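Local coordinates for protein carbonic anhydrase (Porphyridium purpureum, PDB 1DDZ) that probably catalyses the reversible hydration of carbon dioxide to hydrogencarbonate and a proton, using zinc, as a beta-class carbonic anhydrase, at residues A[100-105]-A[189-194]; A[195-200]-A[207-212]; A[225-230]-A[268-273]. One frame throughout, in Å; residues are numbered along the deposited sequence.

The three contacts follow one another along the chain. Helix 172-193 links them, its end forming half of contact 1. V191 packs on V197 and V209 of contact 2, and C192 on V209. H189 packs on M271 and C192 on V227 of contact 3. The centres of contacts 1 and 2 lie about 9 Å apart, those of contacts 2 and 3 about 11 Å, and those of contacts 1 and 3 about 14 Å. Contacts 2 and 3 share a sheet, where V209 O and V227 N are 2.7 Å apart. In contact 1 the side chain of C102 is about 13 Å from a bound zinc ion. Contacts 2 and 3 lie away from both zinc sites.

Contact 1: residues A[100-105]-A[189-194]; sequences NQCIHS and HNVCAT
C102 and N190 meet where the loop 100-105 runs past the last turns of helix 172-193. The tight part lies here. N190 ND2 donates to C102 O at 3.0 Å. The bond is bent, with an N-H...O angle of 136°, and the donor stands above the carbonyl plane. C102 SG adds an apolar touch, 3.5 Å from V191 CG2. That methyl lies beside the backbone N of V191, anti to the carbonyl carbon, which turns it to the sulfur. C102 and V191 are both buried.

Solvent comes closer at N190, which is only partly exposed. The N190 and H104 side chains cross at about a right angle, with amide and ring planes 49° apart. The amide is also steadied from within the helix. H189 ND1 makes a weak bond to N190 OD1 at 3.3 Å, in the plane of the H189 ring. The second subunit comes in at H104, and its H154 meets the H104 ring edge-to-face.

The loop joins strand 92-97 to helix 107-119, and F109 of that helix covers both C102 and V191. Q187, one turn back on helix 172-193, bonds C102 N, while helix 266-279 packs on H189, C192 and A193.

Contact 2: residues A[195-200]-A[207-212]; sequences SIVQDA and LTVQGV
L207 pushes one methyl into a shallow hollow on helix 195-202. The walls of the hollow are V197 and A200, three residues apart and so neighbours on one helix face. L207 CD2 lies 4.0 Å from A200 CB and 4.1 Å from V197 CG2. It therefore sits in the notch between the two rather than against one of them. The small methyl of A200 leaves room for it, and the branched V197 makes the higher wall. The leucine is extended to get there. CG is anti to its backbone N (chi1 -179°), and CD2 continues outward, far from CA. The V197 and L207 side chains cross at about a right angle.

V197 is also a bump in its own right. Its second methyl, CG1, leans toward the next inward residue of the strand, V209, and comes within 4.3 Å of V209 CG2. L207 and V209 are two apart, so both turn to the helix, while T208 between them points the other way. Helix 172-193 fills in behind: V191 touches both V197 and V209. I125 of strand 124-130 packs on L207. The helix also makes polar bonds to other partners: Q198 bonds C192 O, and S195 bonds N150 of the second subunit.

All four touching residues are buried, and all the atoms that meet are methyl carbons. The spacings are ordinary van der Waals distances, with no sign of strain. The helix is thus held to the strand by shape and by the exclusion of water, without a directional bond between the two segments.

Contact 3: residues A[225-230]-A[268-273]; sequences GVVVNS and DSTMEK
T270 faces the end of strand 222-227 with both branches of its side chain, each put to a different use. The hydroxyl goes to S230 and the methyl goes to V227. Its torsion sorts them: with chi1 at -66°, CG2 is anti to the backbone N, and OG1 lies beside that nitrogen, anti to the carbonyl carbon.

S230 OG donates to T270 OG1 at 2.9 Å. The two hydroxyls approach tip to tip. Each C-O bond makes an angle of about 114° with the line between the oxygens, close to tetrahedral at both ends. T270 OG1 is in turn bonded to E266 O, one turn back in its own helix. The threonine hydroxyl is thus held by two hydrogen bonds, which should fix its rotation.

The methyl side is looser. T270 CG2 rests 4.0 Å from V227 CB, so it meets the branch point of the valine rather than one of its methyls. The same CG2 lies 3.9 Å from S230 OG, so the methyl touches both residues of the opposing segment. V227 packs its own side chain on V188 and C192 of helix 172-193. M271, next to T270, packs on H189 and L185 of that same helix.

With an alanine at T270, the S230 hydroxyl would probably be left without its acceptor, and a gap would open beside V227.

Strand 222-227 is the antiparallel outermost strand of a mixed five-stranded sheet within this chain, bonded to strand 208-214. Helix 266-279 packs against its end and against helix 172-193. This layering of helices on a central sheet is that of the alpha-beta-alpha fold of beta-class carbonic anhydrases.

Contact 1: residues A[100-105]-A[189-194]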
loop_
_atom_site.group_PDB
_atom_site.type_symbol
_atom_site.label_atom_id
_atom_site.label_comp_id
_atom_site.label_asym_id
_atom_site.label_seq_id
_atom_site.Cartn_x
_atom_site.Cartn_y
_atom_site.Cartn_z
ATOM N N ASN A 100 -11.205 9.629 -4.890
ATOM C CA ASN A 100 -10.062 10.544 -5.060
ATOM C C ASN A 100 -9.145 10.695 -3.837
ATOM O O ASN A 100 -8.781 11.800 -3.438
ATOM C CB ASN A 100 -10.535 11.935 -5.577
ATOM C CG ASN A 100 -11.748 12.496 -4.802
ATOM O OD1 ASN A 100 -12.895 12.235 -5.152
ATOM N ND2 ASN A 100 -11.488 13.265 -3.768
ATOM N N GLN A 101 -8.713 9.563 -3.304
ATOM C CA GLN A 101 -7.870 9.536 -2.135
ATOM C C GLN A 101 -6.412 9.796 -2.411
ATOM O O GLN A 101 -5.873 9.388 -3.442
ATOM C CB GLN A 101 -8.000 8.186 -1.431
ATOM C CG GLN A 101 -9.360 7.919 -0.850
ATOM C CD GLN A 101 -9.721 8.908 0.248
ATOM O OE1 GLN A 101 -10.573 9.784 0.063
ATOM N NE2 GLN A 101 -9.040 8.810 1.373
ATOM N N CYS A 102 -5.778 10.438 -1.442
ATOM C CA CYS A 102 -4.381 10.736 -1.488
ATOM C C CYS A 102 -3.822 10.251 -0.155
ATOM O O CYS A 102 -3.343 11.035 0.663
ATOM C CB CYS A 102 -4.135 12.225 -1.703
ATOM S SG CYS A 102 -4.632 12.786 -3.335
ATOM N N ILE A 103 -3.870 8.936 0.035
ATOM C CA ILE A 103 -3.393 8.281 1.241
ATOM C C ILE A 103 -1.876 8.422 1.350
ATOM O O ILE A 103 -1.153 8.139 0.398
ATOM C CB ILE A 103 -3.836 6.800 1.227
ATOM C CG1 ILE A 103 -5.357 6.742 1.261
ATOM C CG2 ILE A 103 -3.194 6.012 2.383
ATOM C CD1 ILE A 103 -5.935 5.459 0.774
ATOM N N HIS A 104 -1.396 8.838 2.517
ATOM C CA HIS A 104 0.025 9.053 2.755
ATOM C C HIS A 104 0.946 7.973 2.224
ATOM O O HIS A 104 1.913 8.267 1.549
ATOM C CB HIS A 104 0.323 9.213 4.260
ATOM C CG HIS A 104 -0.379 10.364 4.907
ATOM N ND1 HIS A 104 -1.239 10.207 5.979
ATOM C CD2 HIS A 104 -0.306 11.694 4.683
ATOM C CE1 HIS A 104 -1.644 11.395 6.392
ATOM N NE2 HIS A 104 -1.091 12.312 5.622
ATOM N N SER A 105 0.647 6.719 2.541
ATOM C CA SER A 105 1.494 5.611 2.150
ATOM C C SER A 105 1.019 4.786 0.966
ATOM O O SER A 105 1.544 3.719 0.724
ATOM C CB SER A 105 1.784 4.729 3.374
ATOM O OG SER A 105 0.601 4.515 4.121
ATOM N N HIS A 189 -4.349 18.395 1.609
ATOM C CA HIS A 189 -3.381 18.440 2.698
ATOM C C HIS A 189 -2.332 17.328 2.518
ATOM O O HIS A 189 -1.121 17.542 2.698
ATOM C CB HIS A 189 -4.076 18.236 4.055
ATOM C CG HIS A 189 -3.110 18.101 5.203
ATOM N ND1 HIS A 189 -2.614 16.882 5.622
ATOM C CD2 HIS A 189 -2.487 19.039 5.954
ATOM C CE1 HIS A 189 -1.713 17.082 6.574
ATOM N NE2 HIS A 189 -1.625 18.382 6.790
ATOM N N ASN A 190 -2.817 16.125 2.239
ATOM C CA ASN A 190 -1.954 14.963 2.057
ATOM C C ASN A 190 -0.994 15.143 0.877
ATOM O O ASN A 190 0.181 14.798 0.974
ATOM C CB ASN A 190 -2.801 13.698 1.908
ATOM C CG ASN A 190 -3.484 13.311 3.206
ATOM O OD1 ASN A 190 -3.215 13.906 4.261
ATOM N ND2 ASN A 190 -4.341 12.309 3.153
ATOM N N VAL A 191 -1.476 15.711 -0.223
ATOM C CA VAL A 191 -0.595 15.932 -1.366
ATOM C C VAL A 191 0.556 16.867 -0.973
ATOM O O VAL A 191 1.715 16.563 -1.233
ATOM C CB VAL A 191 -1.365 16.514 -2.548
ATOM C CG1 VAL A 191 -0.400 16.926 -3.633
ATOM C CG2 VAL A 191 -2.361 15.494 -3.074
ATOM N N CYS A 192 0.235 17.972 -0.291
ATOM C CA CYS A 192 1.246 18.955 0.139
ATOM C C CYS A 192 2.233 18.396 1.122
ATOM O O CYS A 192 3.378 18.851 1.172
ATOM C CB CYS A 192 0.610 20.189 0.785
ATOM S SG CYS A 192 -0.590 21.019 -0.227
ATOM N N ALA A 193 1.764 17.450 1.933
ATOM C CA ALA A 193 2.567 16.815 2.960
ATOM C C ALA A 193 3.493 15.698 2.467
ATOM O O ALA A 193 4.380 15.290 3.218
ATOM C CB ALA A 193 1.658 16.299 4.093
ATOM N N THR A 194 3.315 15.221 1.230
ATOM C CA THR A 194 4.177 14.157 0.696
ATOM C C THR A 194 5.623 14.619 0.642
ATOM O O THR A 194 5.895 15.823 0.478
ATOM C CB THR A 194 3.807 13.748 -0.751
ATOM O OG1 THR A 194 3.969 14.876 -1.614
ATOM C CG2 THR A 194 2.371 13.204 -0.830
#

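Contact 2: residues A[195-200]-A[207-212]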
loop_
_atom_site.group_PDB
_atom_site.type_symbol
_atom_site.label_atom_id
_atom_site.label_comp_id
_atom_site.label_asym_id
_atom_site.label_seq_id
_atom_site.Cartn_x
_atom_site.Cartn_y
_atom_site.Cartn_z
ATOM N N SER A 195 6.551 13.668 0.710
ATOM C CA SER A 195 7.978 13.991 0.627
ATOM C C SER A 195 8.249 14.663 -0.737
ATOM O O SER A 195 9.005 15.610 -0.855
ATOM C CB SER A 195 8.808 12.709 0.771
ATOM O OG SER A 195 8.343 11.690 -0.105
ATOM N N ILE A 196 7.513 14.216 -1.748
ATOM C CA ILE A 196 7.627 14.712 -3.116
ATOM C C ILE A 196 7.341 16.220 -3.216
ATOM O O ILE A 196 8.172 16.981 -3.706
ATOM C CB ILE A 196 6.676 13.912 -4.043
ATOM C CG1 ILE A 196 7.052 12.426 -4.003
ATOM C CG2 ILE A 196 6.692 14.484 -5.440
ATOM C CD1 ILE A 196 5.908 11.502 -4.255
ATOM N N VAL A 197 6.178 16.653 -2.730
ATOM C CA VAL A 197 5.840 18.067 -2.774
ATOM C C VAL A 197 6.675 18.885 -1.766
ATOM O O VAL A 197 7.032 20.037 -2.052
ATOM C CB VAL A 197 4.349 18.286 -2.587
ATOM C CG1 VAL A 197 4.024 19.766 -2.594
ATOM C CG2 VAL A 197 3.585 17.587 -3.688
ATOM N N GLN A 198 7.026 18.297 -0.620
ATOM C CA GLN A 198 7.876 19.013 0.336
ATOM C C GLN A 198 9.288 19.222 -0.253
ATOM O O GLN A 198 9.833 20.318 -0.200
ATOM C CB GLN A 198 7.952 18.290 1.688
ATOM C CG GLN A 198 6.673 18.418 2.518
ATOM C CD GLN A 198 6.344 19.867 2.921
ATOM O OE1 GLN A 198 7.065 20.478 3.687
ATOM N NE2 GLN A 198 5.228 20.391 2.436
ATOM N N ASP A 199 9.835 18.201 -0.900
ATOM C CA ASP A 199 11.152 18.325 -1.515
ATOM C C ASP A 199 11.134 19.368 -2.630
ATOM O O ASP A 199 11.960 20.254 -2.672
ATOM C CB ASP A 199 11.598 16.979 -2.091
ATOM C CG ASP A 199 11.975 15.987 -1.034
ATOM O OD1 ASP A 199 12.326 16.391 0.096
ATOM O OD2 ASP A 199 11.937 14.787 -1.357
ATOM N N ALA A 200 10.152 19.278 -3.510
ATOM C CA ALA A 200 10.020 20.214 -4.612
ATOM C C ALA A 200 9.975 21.631 -4.100
ATOM O O ALA A 200 10.694 22.500 -4.600
ATOM C CB ALA A 200 8.763 19.916 -5.420
ATOM N N LEU A 207 5.144 24.797 -7.925
ATOM C CA LEU A 207 4.175 23.706 -7.856
ATOM C C LEU A 207 3.014 24.036 -6.923
ATOM O O LEU A 207 3.175 24.104 -5.687
ATOM C CB LEU A 207 4.874 22.414 -7.370
ATOM C CG LEU A 207 4.089 21.097 -7.230
ATOM C CD1 LEU A 207 3.532 20.669 -8.580
ATOM C CD2 LEU A 207 5.011 20.020 -6.686
ATOM N N THR A 208 1.837 24.218 -7.506
ATOM C CA THR A 208 0.649 24.501 -6.707
ATOM C C THR A 208 -0.209 23.261 -6.482
ATOM O O THR A 208 -0.236 22.361 -7.315
ATOM C CB THR A 208 -0.257 25.520 -7.391
ATOM O OG1 THR A 208 -0.642 25.024 -8.676
ATOM C CG2 THR A 208 0.459 26.859 -7.529
ATOM N N VAL A 209 -0.877 23.190 -5.341
ATOM C CA VAL A 209 -1.776 22.089 -5.094
ATOM C C VAL A 209 -3.079 22.764 -4.767
ATOM O O VAL A 209 -3.125 23.607 -3.887
ATOM C CB VAL A 209 -1.357 21.213 -3.920
ATOM C CG1 VAL A 209 -2.286 19.977 -3.847
ATOM C CG2 VAL A 209 0.093 20.804 -4.062
ATOM N N GLN A 210 -4.136 22.414 -5.478
ATOM C CA GLN A 210 -5.427 23.020 -5.246
ATOM C C GLN A 210 -6.546 21.997 -5.237
ATOM O O GLN A 210 -6.467 20.972 -5.919
ATOM C CB GLN A 210 -5.662 24.087 -6.320
ATOM C CG GLN A 210 -6.983 24.020 -7.048
ATOM C CD GLN A 210 -7.553 25.391 -7.365
ATOM O OE1 GLN A 210 -7.001 26.142 -8.152
ATOM N NE2 GLN A 210 -8.671 25.720 -6.740
ATOM N N GLY A 211 -7.569 22.265 -4.427
ATOM C CA GLY A 211 -8.730 21.394 -4.337
ATOM C C GLY A 211 -9.901 21.942 -5.131
ATOM O O GLY A 211 -10.116 23.156 -5.200
ATOM N N VAL A 212 -10.726 21.049 -5.658
ATOM C CA VAL A 212 -11.846 21.470 -6.473
ATOM C C VAL A 212 -12.952 20.392 -6.380
ATOM O O VAL A 212 -12.659 19.261 -6.033
ATOM C CB VAL A 212 -11.266 21.708 -7.917
ATOM C CG1 VAL A 212 -11.613 20.592 -8.880
ATOM C CG2 VAL A 212 -11.570 23.085 -8.401
#

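Contact 3: residues A[225-230]-A[268-273]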
loop_
_atom_site.group_PDB
_atom_site.type_symbol
_atom_site.label_atom_id
_atom_site.label_comp_id
_atom_site.label_asym_id
_atom_site.label_seq_id
_atom_site.Cartn_x
_atom_site.Cartn_y
_atom_site.Cartn_z
ATOM N N GLY A 225 -9.544 25.646 -2.245
ATOM C CA GLY A 225 -8.322 26.269 -1.771
ATOM C C GLY A 225 -7.113 25.828 -2.564
ATOM O O GLY A 225 -7.111 24.739 -3.133
ATOM N N VAL A 226 -6.111 26.702 -2.629
ATOM C CA VAL A 226 -4.865 26.467 -3.334
ATOM C C VAL A 226 -3.731 26.700 -2.361
ATOM O O VAL A 226 -3.773 27.633 -1.572
ATOM C CB VAL A 226 -4.656 27.500 -4.492
ATOM C CG1 VAL A 226 -3.397 27.154 -5.322
ATOM C CG2 VAL A 226 -5.873 27.556 -5.391
ATOM N N VAL A 227 -2.739 25.829 -2.356
ATOM C CA VAL A 227 -1.592 26.078 -1.517
ATOM C C VAL A 227 -0.433 26.155 -2.506
ATOM O O VAL A 227 -0.347 25.368 -3.461
ATOM C CB VAL A 227 -1.439 25.080 -0.327
ATOM C CG1 VAL A 227 -2.486 23.989 -0.360
ATOM C CG2 VAL A 227 -0.026 24.577 -0.198
ATOM N N VAL A 228 0.361 27.214 -2.363
ATOM C CA VAL A 228 1.476 27.485 -3.262
ATOM C C VAL A 228 2.791 26.913 -2.785
ATOM O O VAL A 228 3.528 26.326 -3.566
ATOM C CB VAL A 228 1.607 29.007 -3.490
ATOM C CG1 VAL A 228 2.721 29.309 -4.492
ATOM C CG2 VAL A 228 0.293 29.556 -4.016
ATOM N N ASN A 229 3.073 27.074 -1.498
ATOM C CA ASN A 229 4.296 26.564 -0.918
ATOM C C ASN A 229 4.187 26.704 0.605
ATOM O O ASN A 229 4.187 27.808 1.104
ATOM C CB ASN A 229 5.503 27.358 -1.453
ATOM C CG ASN A 229 6.832 26.808 -0.957
ATOM O OD1 ASN A 229 6.959 26.413 0.204
ATOM N ND2 ASN A 229 7.823 26.761 -1.835
ATOM N N SER A 230 4.030 25.599 1.327
ATOM C CA SER A 230 3.946 25.645 2.785
ATOM C C SER A 230 4.729 24.491 3.358
ATOM O O SER A 230 4.357 23.344 3.123
ATOM C CB SER A 230 2.500 25.499 3.286
ATOM O OG SER A 230 1.639 26.500 2.780
ATOM N N ASP A 268 0.060 23.245 8.385
ATOM C CA ASP A 268 -1.051 23.139 9.334
ATOM C C ASP A 268 -1.869 24.437 9.336
ATOM O O ASP A 268 -3.086 24.422 9.194
ATOM C CB ASP A 268 -0.522 22.847 10.756
ATOM C CG ASP A 268 -0.016 21.408 10.930
ATOM O OD1 ASP A 268 -0.595 20.466 10.353
ATOM O OD2 ASP A 268 0.961 21.205 11.677
ATOM N N SER A 269 -1.184 25.564 9.462
ATOM C CA SER A 269 -1.850 26.851 9.460
ATOM C C SER A 269 -2.587 27.112 8.157
ATOM O O SER A 269 -3.752 27.528 8.168
ATOM C CB SER A 269 -0.828 27.932 9.737
ATOM O OG SER A 269 -0.307 27.684 11.019
ATOM N N THR A 270 -1.926 26.832 7.036
ATOM C CA THR A 270 -2.518 27.008 5.714
ATOM C C THR A 270 -3.831 26.236 5.583
ATOM O O THR A 270 -4.853 26.775 5.108
ATOM C CB THR A 270 -1.543 26.522 4.623
ATOM O OG1 THR A 270 -0.385 27.360 4.612
ATOM C CG2 THR A 270 -2.193 26.593 3.264
ATOM N N MET A 271 -3.815 24.983 6.027
ATOM C CA MET A 271 -5.015 24.143 5.952
ATOM C C MET A 271 -6.130 24.621 6.865
ATOM O O MET A 271 -7.293 24.583 6.486
ATOM C CB MET A 271 -4.690 22.679 6.244
ATOM C CG MET A 271 -3.753 22.030 5.203
ATOM S SD MET A 271 -4.278 22.251 3.492
ATOM C CE MET A 271 -5.941 21.540 3.544
ATOM N N GLU A 272 -5.758 25.130 8.034
ATOM C CA GLU A 272 -6.696 25.674 9.022
ATOM C C GLU A 272 -7.454 26.812 8.346
ATOM O O GLU A 272 -8.679 26.867 8.370
ATOM C CB GLU A 272 -5.870 26.185 10.200
ATOM C CG GLU A 272 -6.619 26.692 11.410
ATOM C CD GLU A 272 -5.672 26.990 12.572
ATOM O OE1 GLU A 272 -5.635 26.169 13.517
ATOM O OE2 GLU A 272 -4.951 28.018 12.529
ATOM N N LYS A 273 -6.719 27.673 7.650
ATOM C CA LYS A 273 -7.325 28.784 6.909
ATOM C C LYS A 273 -8.284 28.308 5.818
ATOM O O LYS A 273 -9.383 28.832 5.711
ATOM C CB LYS A 273 -6.258 29.646 6.248
ATOM C CG LYS A 273 -6.811 30.947 5.692
ATOM C CD LYS A 273 -5.762 31.702 4.893
ATOM C CE LYS A 273 -6.017 33.211 4.939
ATOM N NZ LYS A 273 -7.440 33.627 4.684
#